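PDB 4GUZ: probable arylamine n-acetyl transferase, which probably transfers the acetyl group of acetyl-coenzyme A to arylamine substrates. Local coordinates for residues Val59-Ile63 and Tyr78-Ala84; Leu233-Glu237 and Glu279-Glu283. All blocks are in the same frame, centred on the assembly; numbering follows the deposited sequence.

Interaction 1 of 2, residues Val59-Ile63 and Tyr78-Ala84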
loop_
_atom_site.group_PDB
_atom_site.type_symbol
_atom_site.label_atom_id
_atom_site.label_comp_id
_atom_site.label_asym_id
_atom_site.label_seq_id
_atom_site.Cartn_x
_atom_site.Cartn_y
_atom_site.Cartn_z
ATOM N N VAL A 59 -9.842 -11.189 3.962
ATOM C CA VAL A 59 -9.981 -9.809 3.492
ATOM C C VAL A 59 -10.789 -9.806 2.180
ATOM O O VAL A 59 -10.366 -10.449 1.217
ATOM C CB VAL A 59 -8.585 -9.124 3.306
ATOM C CG1 VAL A 59 -8.711 -7.785 2.592
ATOM C CG2 VAL A 59 -7.843 -8.960 4.636
ATOM N N ALA A 60 -11.907 -9.062 2.132
ATOM C CA ALA A 60 -12.728 -8.928 0.917
ATOM C C ALA A 60 -12.046 -7.977 -0.062
ATOM O O ALA A 60 -11.642 -6.884 0.343
ATOM C CB ALA A 60 -14.114 -8.401 1.266
ATOM N N LEU A 61 -11.873 -8.396 -1.328
ATOM C CA LEU A 61 -11.200 -7.539 -2.304
ATOM C C LEU A 61 -12.166 -6.982 -3.347
ATOM O O LEU A 61 -11.760 -6.163 -4.175
ATOM C CB LEU A 61 -10.018 -8.259 -2.977
ATOM C CG LEU A 61 -8.878 -8.739 -2.078
ATOM C CD1 LEU A 61 -7.817 -9.397 -2.897
ATOM C CD2 LEU A 61 -8.261 -7.576 -1.283
ATOM N N ASP A 62 -13.456 -7.363 -3.284
ATOM C CA ASP A 62 -14.430 -6.854 -4.255
ATOM C C ASP A 62 -14.666 -5.356 -4.025
ATOM O O ASP A 62 -14.728 -4.915 -2.872
ATOM C CB ASP A 62 -15.730 -7.672 -4.211
ATOM C CG ASP A 62 -16.450 -7.608 -2.890
ATOM O OD1 ASP A 62 -16.145 -8.444 -2.010
ATOM O OD2 ASP A 62 -17.309 -6.723 -2.734
ATOM N N ILE A 63 -14.782 -4.577 -5.126
ATOM C CA ILE A 63 -14.891 -3.114 -5.108
ATOM C C ILE A 63 -16.016 -2.623 -4.172
ATOM O O ILE A 63 -15.708 -1.740 -3.363
ATOM C CB ILE A 63 -14.956 -2.491 -6.539
ATOM C CG1 ILE A 63 -13.570 -2.506 -7.201
ATOM C CG2 ILE A 63 -15.548 -1.069 -6.575
ATOM C CD1 ILE A 63 -12.430 -1.791 -6.380
ATOM N N TYR A 78 -4.998 -3.191 3.345
ATOM C CA TYR A 78 -3.601 -3.464 3.011
ATOM C C TYR A 78 -3.412 -3.415 1.480
ATOM O O TYR A 78 -4.312 -2.942 0.791
ATOM C CB TYR A 78 -3.000 -4.705 3.717
ATOM C CG TYR A 78 -3.529 -6.105 3.445
ATOM C CD1 TYR A 78 -4.191 -6.412 2.254
ATOM C CD2 TYR A 78 -3.225 -7.157 4.307
ATOM C CE1 TYR A 78 -4.595 -7.720 1.964
ATOM C CE2 TYR A 78 -3.644 -8.458 4.042
ATOM C CZ TYR A 78 -4.328 -8.738 2.871
ATOM O OH TYR A 78 -4.713 -10.041 2.628
ATOM N N CYS A 79 -2.232 -3.786 0.961
ATOM C CA CYS A 79 -1.880 -3.562 -0.447
ATOM C C CYS A 79 -2.977 -3.927 -1.459
ATOM O O CYS A 79 -3.308 -3.098 -2.307
ATOM C CB CYS A 79 -0.537 -4.194 -0.818
ATOM S SG CYS A 79 -0.543 -6.003 -0.971
ATOM N N TYR A 80 -3.568 -5.122 -1.326
ATOM C CA TYR A 80 -4.529 -5.633 -2.295
ATOM C C TYR A 80 -5.842 -4.848 -2.273
ATOM O O TYR A 80 -6.449 -4.683 -3.323
ATOM C CB TYR A 80 -4.710 -7.154 -2.125
ATOM C CG TYR A 80 -3.452 -7.900 -2.517
ATOM C CD1 TYR A 80 -2.822 -7.648 -3.732
ATOM C CD2 TYR A 80 -2.838 -8.787 -1.634
ATOM C CE1 TYR A 80 -1.605 -8.246 -4.057
ATOM C CE2 TYR A 80 -1.626 -9.404 -1.956
ATOM C CZ TYR A 80 -1.036 -9.156 -3.185
ATOM O OH TYR A 80 0.138 -9.760 -3.538
ATOM N N GLU A 81 -6.217 -4.266 -1.130
ATOM C CA GLU A 81 -7.418 -3.429 -1.050
ATOM C C GLU A 81 -7.153 -2.086 -1.728
ATOM O O GLU A 81 -7.987 -1.593 -2.494
ATOM C CB GLU A 81 -7.816 -3.218 0.405
ATOM C CG GLU A 81 -8.408 -4.458 1.016
ATOM C CD GLU A 81 -8.487 -4.351 2.520
ATOM O OE1 GLU A 81 -7.450 -4.598 3.176
ATOM O OE2 GLU A 81 -9.572 -4.006 3.042
ATOM N N HIS A 82 -5.963 -1.506 -1.450
ATOM C CA HIS A 82 -5.492 -0.259 -2.053
ATOM C C HIS A 82 -5.380 -0.404 -3.582
ATOM O O HIS A 82 -5.834 0.479 -4.311
ATOM C CB HIS A 82 -4.113 0.119 -1.462
ATOM C CG HIS A 82 -4.184 0.781 -0.128
ATOM N ND1 HIS A 82 -4.106 2.144 -0.002
ATOM C CD2 HIS A 82 -4.357 0.236 1.101
ATOM C CE1 HIS A 82 -4.206 2.395 1.298
ATOM N NE2 HIS A 82 -4.359 1.274 2.001
ATOM N N VAL A 83 -4.753 -1.498 -4.071
ATOM C CA VAL A 83 -4.580 -1.721 -5.526
ATOM C C VAL A 83 -5.964 -1.945 -6.201
ATOM O O VAL A 83 -6.191 -1.396 -7.283
ATOM C CB VAL A 83 -3.554 -2.838 -5.845
ATOM C CG1 VAL A 83 -3.691 -3.353 -7.279
ATOM C CG2 VAL A 83 -2.139 -2.329 -5.616
ATOM N N ALA A 84 -6.902 -2.668 -5.545
ATOM C CA ALA A 84 -8.252 -2.859 -6.113
ATOM C C ALA A 84 -8.913 -1.493 -6.337
ATOM O O ALA A 84 -9.386 -1.216 -7.434
ATOM C CB ALA A 84 -9.112 -3.727 -5.188
HETATM O O HOH W 1 -12.069 -4.894 2.161
#
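This is the packing of a connecting loop onto the first turns of the cysteine-bearing helix of an arylamine N-acetyltransferase, a fold related to the papain-like cysteine proteases. Helix 79-92 starts with Cys-79, which probably belongs to a Cys-His-Asp triad with His-116 and Asp-131; loop 59-63 lies along the side of that helix, with Leu-61 and Glu-81 closest at 5.7 Å CA to CA. Three bumps on the loop fit the helix surface. Val-59 wedges into the cleft beside the N-cap residue: its CG2 lies 3.9 Å from CZ of Tyr-78, while its CG1 is 3.4 Å from CD of Glu-81. The Tyr-78 hydroxyl itself is hydrogen-bonded to Ser-205. Next, Leu-61 pushes CD2 into the dip between two neighbouring side chains, 3.7 Å from CB of Tyr-80 and 3.9 Å from CG of Glu-81. One turn further on, the small Ala-84 makes a flat spot: its CB takes the Leu-61 carbonyl O at 3.7 Å, and CD1 of Ile-63 closes in at 4.0 Å from that CB and 3.3 Å from the Ala-84 O. The segments share no direct hydrogen bond. Glu-81, at N3, folds back instead to accept the Tyr-78 amide, N to OE1 2.8 Å, which is the N3-to-N-cap half of a capping box, and its OE2 also pairs with Lys-69. The polar link across the contact is water 1, which donates to Ala-60 O at 2.7 Å and to Glu-81 OE2 at 2.8 Å.

Interaction 2 of 2, residues Leu233-Glu237 and Glu279-Glu283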
loop_
_atom_site.group_PDB
_atom_site.type_symbol
_atom_site.label_atom_id
_atom_site.label_comp_id
_atom_site.label_asym_id
_atom_site.label_seq_id
_atom_site.Cartn_x
_atom_site.Cartn_y
_atom_site.Cartn_z
ATOM N N LEU A 233 2.466 1.182 13.567
ATOM C CA LEU A 233 2.165 0.382 14.743
ATOM C C LEU A 233 2.542 -1.062 14.399
ATOM O O LEU A 233 1.970 -1.662 13.483
ATOM C CB LEU A 233 0.693 0.519 15.167
ATOM C CG LEU A 233 0.254 -0.361 16.339
ATOM C CD1 LEU A 233 0.907 0.093 17.651
ATOM C CD2 LEU A 233 -1.249 -0.385 16.476
ATOM N N ASP A 234 3.566 -1.587 15.076
ATOM C CA ASP A 234 4.045 -2.935 14.832
ATOM C C ASP A 234 3.571 -3.758 16.030
ATOM O O ASP A 234 4.229 -3.778 17.074
ATOM C CB ASP A 234 5.582 -2.930 14.644
ATOM C CG ASP A 234 6.164 -4.260 14.200
ATOM O OD1 ASP A 234 5.385 -5.222 14.026
ATOM O OD2 ASP A 234 7.412 -4.341 14.027
ATOM N N HIS A 235 2.353 -4.323 15.906
ATOM C CA HIS A 235 1.637 -5.087 16.939
ATOM C C HIS A 235 1.238 -4.091 18.047
ATOM O O HIS A 235 0.263 -3.360 17.851
ATOM C CB HIS A 235 2.448 -6.301 17.447
ATOM C CG HIS A 235 1.656 -7.273 18.262
ATOM N ND1 HIS A 235 0.481 -7.827 17.787
ATOM C CD2 HIS A 235 1.932 -7.806 19.475
ATOM C CE1 HIS A 235 0.065 -8.653 18.735
ATOM N NE2 HIS A 235 0.905 -8.682 19.765
ATOM N N ARG A 236 2.015 -3.989 19.140
ATOM C CA ARG A 236 1.761 -3.036 20.236
ATOM C C ARG A 236 2.877 -1.964 20.321
ATOM O O ARG A 236 2.869 -1.128 21.224
ATOM C CB ARG A 236 1.646 -3.793 21.575
ATOM C CG ARG A 236 0.302 -4.484 21.783
ATOM C CD ARG A 236 0.337 -5.472 22.943
ATOM N NE ARG A 236 0.763 -4.858 24.204
ATOM C CZ ARG A 236 0.821 -5.491 25.374
ATOM N NH1 ARG A 236 0.466 -6.770 25.464
ATOM N NH2 ARG A 236 1.219 -4.849 26.464
ATOM N N GLU A 237 3.856 -2.021 19.413
ATOM C CA GLU A 237 4.971 -1.081 19.414
ATOM C C GLU A 237 4.692 0.053 18.458
ATOM O O GLU A 237 4.536 -0.182 17.263
ATOM C CB GLU A 237 6.275 -1.785 19.024
ATOM C CG GLU A 237 7.527 -1.018 19.415
ATOM C CD GLU A 237 7.879 -0.984 20.894
ATOM O OE1 GLU A 237 7.461 -1.891 21.647
ATOM O OE2 GLU A 237 8.694 -0.118 21.270
ATOM N N GLU A 279 -7.919 -9.093 22.852
ATOM C CA GLU A 279 -7.571 -10.489 23.142
ATOM C C GLU A 279 -6.318 -10.876 22.373
ATOM O O GLU A 279 -5.421 -11.485 22.960
ATOM C CB GLU A 279 -8.736 -11.448 22.814
ATOM C CG GLU A 279 -9.902 -11.354 23.787
ATOM C CD GLU A 279 -11.098 -12.258 23.536
ATOM O OE1 GLU A 279 -10.972 -13.242 22.770
ATOM O OE2 GLU A 279 -12.166 -11.989 24.133
ATOM N N ARG A 280 -6.229 -10.486 21.075
ATOM C CA ARG A 280 -5.032 -10.729 20.250
ATOM C C ARG A 280 -3.825 -9.966 20.831
ATOM O O ARG A 280 -2.718 -10.504 20.876
ATOM C CB ARG A 280 -5.260 -10.306 18.782
ATOM C CG ARG A 280 -6.380 -11.039 18.045
ATOM C CD ARG A 280 -5.959 -12.405 17.513
ATOM N NE ARG A 280 -6.879 -12.896 16.482
ATOM C CZ ARG A 280 -7.999 -13.576 16.723
ATOM N NH1 ARG A 280 -8.361 -13.855 17.970
ATOM N NH2 ARG A 280 -8.766 -13.975 15.719
ATOM N N LEU A 281 -4.064 -8.733 21.317
ATOM C CA LEU A 281 -3.049 -7.858 21.912
ATOM C C LEU A 281 -2.585 -8.343 23.306
ATOM O O LEU A 281 -1.399 -8.231 23.607
ATOM C CB LEU A 281 -3.564 -6.408 21.998
ATOM C CG LEU A 281 -3.980 -5.737 20.673
ATOM C CD1 LEU A 281 -4.754 -4.470 20.927
ATOM C CD2 LEU A 281 -2.786 -5.484 19.742
ATOM N N ALA A 282 -3.495 -8.886 24.141
ATOM C CA ALA A 282 -3.154 -9.380 25.485
ATOM C C ALA A 282 -2.561 -10.812 25.478
ATOM O O ALA A 282 -2.086 -11.275 26.522
ATOM C CB ALA A 282 -4.383 -9.343 26.380
ATOM N N GLU A 283 -2.569 -11.489 24.305
ATOM C CA GLU A 283 -2.097 -12.862 24.086
ATOM C C GLU A 283 -0.659 -13.101 24.534
ATOM O O GLU A 283 0.175 -12.194 24.461
ATOM C CB GLU A 283 -2.214 -13.249 22.605
ATOM C CG GLU A 283 -3.293 -14.273 22.322
ATOM C CD GLU A 283 -3.288 -14.821 20.907
ATOM O OE1 GLU A 283 -2.237 -15.346 20.474
ATOM O OE2 GLU A 283 -4.349 -14.763 20.245
#
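A small surface contact, 195 Å² in all, sets the tip of a beta-hairpin against the last turn of the C-terminal helix 271-282. The hairpin joins strands 229-234 and 237-242 of the five-stranded antiparallel sheet. Asp-234 and Glu-237 close it with paired bonds, Asp-234 N to Glu-237 O at 2.8 Å and Glu-237 N to Asp-234 O at 2.9 Å, so His-235 and Arg-236 sit at the corners; Arg-236 points at the helix, while His-235 leaves sideways and brings only the end of its ring near. One hydrogen bond crosses: Arg-236 NH1 donates to Leu-281 O at 3.0 Å. That carbonyl lies so near the chain end that no amide four residues on exists to take it. The same arginine is held by Leu-252 O through its NE. Next to this bond, Leu-281 supplies the apolar bump: its CD2 lies 3.8 Å from Arg-236 CG and 4.4 Å from His-235 CE1, and its side chain also rests on Val-257 of helix 254-263. The imidazole edge abuts the backbone, with CE1 4.0 Å from Arg-280 O. His-235 has a positive phi of 69°, as the first corner of a type II' turn requires, and this turn is characteristic of tight two-residue beta-hairpins.

Starting from the N terminus, interaction 1 comes first: it closes a short loop, 14 residues built round helix 63-72, before any strand of the eight-stranded sheet has begun. The chain then builds that sheet and helix 198-210, which also touches helix 79-92, and moves on to the remaining strands of the five-stranded sheet, whose edge strand 48-49 came before interaction 1. Interaction 2 closes a later loop of 41 residues, bringing the C-terminal helix back to the hairpin tip. The two loops follow in series and neither nest nor cross. Their centres are 23 Å apart and their nearest atoms about 11 Å, without touching. One ties up the helical, cysteine-bearing part, the other the outlying C-terminal part.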